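Local coordinates for NTF2 fold protein loop-helix-loop design NT-9 (Synthetic construct, PDB 6W90) that has a computationally designed NTF2-like fold, has no established biological function, and holds a molecule of the phospholipid distearoyl-glycerophosphoethanolamine in its crystal structure, at residues Y16-L19 and L20-P24; V123-N126 and L127-T131. One frame throughout, in Å; residues are numbered along the deposited sequence.

Interaction 1. Residues Y16-L19 and L20-P24; sequences YIRL and LYTDP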
loop_
_atom_site.group_PDB
_atom_site.type_symbol
_atom_site.label_atom_id
_atom_site.label_comp_id
_atom_site.label_asym_id
_atom_site.label_seq_id
_atom_site.Cartn_x
_atom_site.Cartn_y
_atom_site.Cartn_z
ATOM N N TYR A 16 0.622 9.349 -3.662
ATOM C CA TYR A 16 1.640 8.459 -3.131
ATOM C C TYR A 16 2.232 7.599 -4.228
ATOM O O TYR A 16 3.440 7.332 -4.230
ATOM C CB TYR A 16 1.058 7.616 -1.981
ATOM C CG TYR A 16 1.116 8.391 -0.690
ATOM C CD1 TYR A 16 2.245 8.377 0.109
ATOM C CD2 TYR A 16 0.064 9.185 -0.293
ATOM C CE1 TYR A 16 2.318 9.131 1.272
ATOM C CE2 TYR A 16 0.135 9.934 0.878
ATOM C CZ TYR A 16 1.265 9.901 1.641
ATOM O OH TYR A 16 1.326 10.672 2.783
ATOM N N ILE A 17 1.408 7.157 -5.172
ATOM C CA ILE A 17 1.975 6.445 -6.313
ATOM C C ILE A 17 2.948 7.339 -7.062
ATOM O O ILE A 17 4.033 6.901 -7.469
ATOM C CB ILE A 17 0.876 5.924 -7.249
ATOM C CG1 ILE A 17 0.043 4.889 -6.522
ATOM C CG2 ILE A 17 1.550 5.413 -8.529
ATOM C CD1 ILE A 17 -1.208 4.589 -7.290
ATOM N N ARG A 18 2.583 8.604 -7.254
ATOM C CA ARG A 18 3.463 9.506 -7.983
ATOM C C ARG A 18 4.784 9.674 -7.262
ATOM O O ARG A 18 5.846 9.680 -7.885
ATOM C CB ARG A 18 2.812 10.863 -8.165
ATOM C CG ARG A 18 3.671 11.788 -9.038
ATOM C CD ARG A 18 2.941 13.149 -9.291
ATOM N NE ARG A 18 3.173 13.990 -8.127
ATOM C CZ ARG A 18 4.268 14.724 -7.955
ATOM N NH1 ARG A 18 5.192 14.785 -8.915
ATOM N NH2 ARG A 18 4.440 15.403 -6.828
ATOM N N LEU A 19 4.745 9.814 -5.944
ATOM C CA LEU A 19 5.981 9.971 -5.188
ATOM C C LEU A 19 6.864 8.746 -5.322
ATOM O O LEU A 19 8.097 8.841 -5.370
ATOM C CB LEU A 19 5.676 10.196 -3.715
ATOM C CG LEU A 19 5.106 11.573 -3.449
ATOM C CD1 LEU A 19 4.744 11.655 -1.951
ATOM C CD2 LEU A 19 6.021 12.717 -3.817
ATOM N N LEU A 20 6.248 7.582 -5.309
ATOM C CA LEU A 20 6.995 6.348 -5.438
ATOM C C LEU A 20 7.834 6.357 -6.705
ATOM O O LEU A 20 8.985 5.902 -6.691
ATOM C CB LEU A 20 6.010 5.188 -5.406
ATOM C CG LEU A 20 6.590 3.781 -5.398
ATOM C CD1 LEU A 20 7.369 3.548 -4.160
ATOM C CD2 LEU A 20 5.421 2.810 -5.538
ATOM N N TYR A 21 7.313 6.936 -7.787
ATOM C CA TYR A 21 8.026 6.949 -9.062
ATOM C C TYR A 21 8.946 8.140 -9.211
ATOM O O TYR A 21 9.967 8.048 -9.901
ATOM C CB TYR A 21 7.005 6.906 -10.227
ATOM C CG TYR A 21 6.524 5.505 -10.383
ATOM C CD1 TYR A 21 7.365 4.536 -10.943
ATOM C CD2 TYR A 21 5.268 5.124 -9.985
ATOM C CE1 TYR A 21 6.945 3.256 -11.055
ATOM C CE2 TYR A 21 4.871 3.844 -10.069
ATOM C CZ TYR A 21 5.713 2.913 -10.627
ATOM O OH TYR A 21 5.306 1.615 -10.731
ATOM N N THR A 22 8.647 9.241 -8.547
ATOM C CA THR A 22 9.391 10.459 -8.813
ATOM C C THR A 22 10.362 10.846 -7.717
ATOM O O THR A 22 11.369 11.474 -8.006
ATOM C CB THR A 22 8.456 11.659 -9.014
ATOM O OG1 THR A 22 7.812 11.940 -7.764
ATOM C CG2 THR A 22 7.471 11.398 -10.090
ATOM N N ASP A 23 10.055 10.554 -6.461
ATOM C CA ASP A 23 10.894 10.973 -5.338
ATOM C C ASP A 23 10.739 9.917 -4.258
ATOM O O ASP A 23 10.052 10.125 -3.262
ATOM C CB ASP A 23 10.472 12.355 -4.845
ATOM C CG ASP A 23 11.424 12.948 -3.824
ATOM O OD1 ASP A 23 12.227 12.195 -3.227
ATOM O OD2 ASP A 23 11.348 14.183 -3.630
ATOM N N PRO A 24 11.329 8.745 -4.460
ATOM C CA PRO A 24 11.077 7.631 -3.529
ATOM C C PRO A 24 11.514 7.900 -2.108
ATOM O O PRO A 24 10.961 7.304 -1.174
ATOM C CB PRO A 24 11.862 6.471 -4.162
ATOM C CG PRO A 24 12.712 7.110 -5.267
ATOM C CD PRO A 24 11.949 8.295 -5.713
#

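Interaction 2. Residues V123-N126 and L127-T131; sequences VVQN and LWNNT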
loop_
_atom_site.group_PDB
_atom_site.type_symbol
_atom_site.label_atom_id
_atom_site.label_comp_id
_atom_site.label_asym_id
_atom_site.label_seq_id
_atom_site.Cartn_x
_atom_site.Cartn_y
_atom_site.Cartn_z
ATOM N N VAL A 123 7.015 -15.347 -1.112
ATOM C CA VAL A 123 7.465 -13.976 -1.274
ATOM C C VAL A 123 7.193 -13.176 -0.011
ATOM O O VAL A 123 8.048 -12.421 0.467
ATOM C CB VAL A 123 6.766 -13.343 -2.484
ATOM C CG1 VAL A 123 7.089 -11.896 -2.546
ATOM C CG2 VAL A 123 7.211 -14.019 -3.745
ATOM N N VAL A 124 5.986 -13.309 0.527
ATOM C CA VAL A 124 5.640 -12.539 1.709
ATOM C C VAL A 124 6.418 -13.049 2.911
ATOM O O VAL A 124 6.854 -12.249 3.743
ATOM C CB VAL A 124 4.127 -12.593 1.960
ATOM C CG1 VAL A 124 3.779 -11.753 3.158
ATOM C CG2 VAL A 124 3.357 -12.030 0.755
ATOM N N GLN A 125 6.562 -14.372 3.049
ATOM C CA GLN A 125 7.383 -14.897 4.136
ATOM C C GLN A 125 8.810 -14.368 4.060
ATOM O O GLN A 125 9.372 -13.963 5.080
ATOM C CB GLN A 125 7.382 -16.423 4.117
ATOM C CG GLN A 125 8.146 -16.999 5.287
ATOM C CD GLN A 125 7.806 -18.408 5.567
ATOM O OE1 GLN A 125 7.730 -18.816 6.727
ATOM N NE2 GLN A 125 7.656 -19.195 4.521
ATOM N N ASN A 126 9.415 -14.338 2.873
ATOM C CA ASN A 126 10.757 -13.772 2.806
ATOM C C ASN A 126 10.777 -12.301 3.222
ATOM O O ASN A 126 11.700 -11.858 3.920
ATOM C CB ASN A 126 11.313 -13.906 1.394
ATOM C CG ASN A 126 11.707 -15.334 1.041
ATOM O OD1 ASN A 126 11.955 -16.177 1.911
ATOM N ND2 ASN A 126 11.768 -15.604 -0.256
ATOM N N LEU A 127 9.776 -11.517 2.787
ATOM C CA LEU A 127 9.716 -10.115 3.192
ATOM C C LEU A 127 9.603 -9.973 4.703
ATOM O O LEU A 127 10.221 -9.082 5.299
ATOM C CB LEU A 127 8.522 -9.458 2.511
ATOM C CG LEU A 127 8.402 -7.950 2.562
ATOM C CD1 LEU A 127 9.529 -7.357 1.758
ATOM C CD2 LEU A 127 7.047 -7.614 2.004
ATOM N N TRP A 128 8.826 -10.849 5.334
ATOM C CA TRP A 128 8.638 -10.788 6.779
ATOM C C TRP A 128 9.896 -11.154 7.527
ATOM O O TRP A 128 10.161 -10.611 8.606
ATOM C CB TRP A 128 7.491 -11.706 7.158
ATOM C CG TRP A 128 7.015 -11.586 8.549
ATOM C CD1 TRP A 128 6.159 -10.649 9.001
ATOM C CD2 TRP A 128 7.348 -12.416 9.672
ATOM N NE1 TRP A 128 5.905 -10.849 10.345
ATOM C CE2 TRP A 128 6.647 -11.904 10.786
ATOM C CE3 TRP A 128 8.171 -13.527 9.851
ATOM C CZ2 TRP A 128 6.712 -12.482 12.042
ATOM C CZ3 TRP A 128 8.251 -14.095 11.122
ATOM C CH2 TRP A 128 7.546 -13.554 12.205
ATOM N N ASN A 129 10.668 -12.081 6.998
ATOM C CA ASN A 129 11.961 -12.382 7.599
ATOM C C ASN A 129 13.057 -11.434 7.207
ATOM O O ASN A 129 14.156 -11.522 7.774
ATOM C CB ASN A 129 12.301 -13.796 7.227
ATOM C CG ASN A 129 11.556 -14.752 8.068
ATOM O OD1 ASN A 129 11.512 -14.610 9.302
ATOM N ND2 ASN A 129 10.922 -15.705 7.435
ATOM N N ASN A 130 12.804 -10.470 6.343
ATOM C CA ASN A 130 13.899 -9.603 5.931
ATOM C C ASN A 130 13.534 -8.121 5.941
ATOM O O ASN A 130 14.205 -7.315 5.286
ATOM C CB ASN A 130 14.407 -10.075 4.568
ATOM C CG ASN A 130 15.129 -11.436 4.652
ATOM O OD1 ASN A 130 16.208 -11.539 5.227
ATOM N ND2 ASN A 130 14.521 -12.471 4.094
ATOM N N THR A 131 12.538 -7.733 6.728
ATOM C CA THR A 131 12.307 -6.319 7.014
ATOM C C THR A 131 12.368 -6.032 8.516
ATOM O O THR A 131 12.187 -6.945 9.340
ATOM C CB THR A 131 10.943 -5.850 6.476
ATOM O OG1 THR A 131 9.912 -6.722 6.928
ATOM C CG2 THR A 131 10.976 -5.829 4.970
ATOM O OXT THR A 131 12.599 -4.878 8.914
HETATM O O HOH W 1 11.935 -16.746 4.576
#

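Interaction 1. Residues Y16-L19 and L20-P24
The Tyr-21 ring takes the CG2 methyl of Ile-17 at its edge, in the plane of the ring, with CE2 4.0 Å from CG2. Ile-17 O also approaches this part of the ring, obliquely, 3.3 Å from CD2 of Tyr-21. One turn apart, the two side chains lie alongside each other and point the same way; with CG2 of Ile-17 anti to its own backbone N, the methyl branch faces down the helix to the ring. The Tyr-21 hydroxyl is tied to the carbonyl O of Ala-65, which fixes the far end, and both side chains rest on Val-71 of strand 70-79. The second flat group, the guanidinium of Arg-18, has OG1 of Thr-22 over one face, 4.0 Å from NH1, while NE forms a salt bridge with Glu-15.

The hydroxyl of Thr-22 turns back onto its own helix. At chi1 67° OG1 sits between the backbone N and the carbonyl carbon, and it donates to Arg-18 O at 3.0 Å from above the carbonyl plane. Thr-22 N reaches that same oxygen at 2.9 Å, nearly along the C=O axis, so two donors of one residue grip a single acceptor. Asp-23 N closes the final turn on Leu-19 O at 2.8 Å (N-H...O 157°).

Asp-23 then leaves helical geometry, and its OD1 accepts from Gln-26 N. This is an N-cap: a single aspartate ends helix 6-22 and starts helix 24-35, the junction between the first two helices of this designed NTF2-like fold.

Interaction 2. Residues V123-N126 and L127-T131
Asn-130 folds back along the helix onto Asn-126. Its CB lies 3.3 Å from Asn-126 O and CG a little farther off, at 3.5 Å. ND2 then swings back to Asn-126 O in a hydrogen bond of 2.9 Å. The bond is bent (N-H...O 144°), with the oxygen somewhat out of the Asn-130 amide plane. CG stands beside the backbone N, anti to the carbonyl carbon (chi1 -69°), which turns the amide toward the preceding turn.

Asn-129 and Gln-125 run side by side with their amide planes 23° apart, ND2 of Asn-129 lying 3.7 Å from CG of Gln-125. A water bridges neighbouring turns, donating to Asn-126 OD1 at 2.7 Å and accepting from Asn-129 ND2.

At the chain end, Leu-127 O takes the Thr-131 hydroxyl and Asn-130 N from opposite faces of its carbonyl plane. The Leu-127 side chain packs on Phe-49, Phe-57, Ala-60 and Trp-64, while Trp-128 NE1 donates to Thr-48 O. Side-chain amide and hydroxyl groups thus join a backbone N-H in taking up two carbonyls near the C-terminal end of helix 121-129, a helix end fastened against strand 47-49 and helix 54-64.

Both contacts are the final turns of helices, but they stand at separate places in the fold, their centres 23 Å apart and their nearest atoms about 13 Å apart without touching. Interaction 1 passes the chain directly into helix 24-35, whereas interaction 2 ends the chain. The bound phospholipid gives them a common neighbour: the side chains of Leu-20 in interaction 1 and Val-124 in interaction 2 each come to about 4 Å from it, and Ile-17, which with Leu-20 belongs to the lipid pocket, touches it as well. Helix 54-64 and the residue just after it are a second shared neighbour.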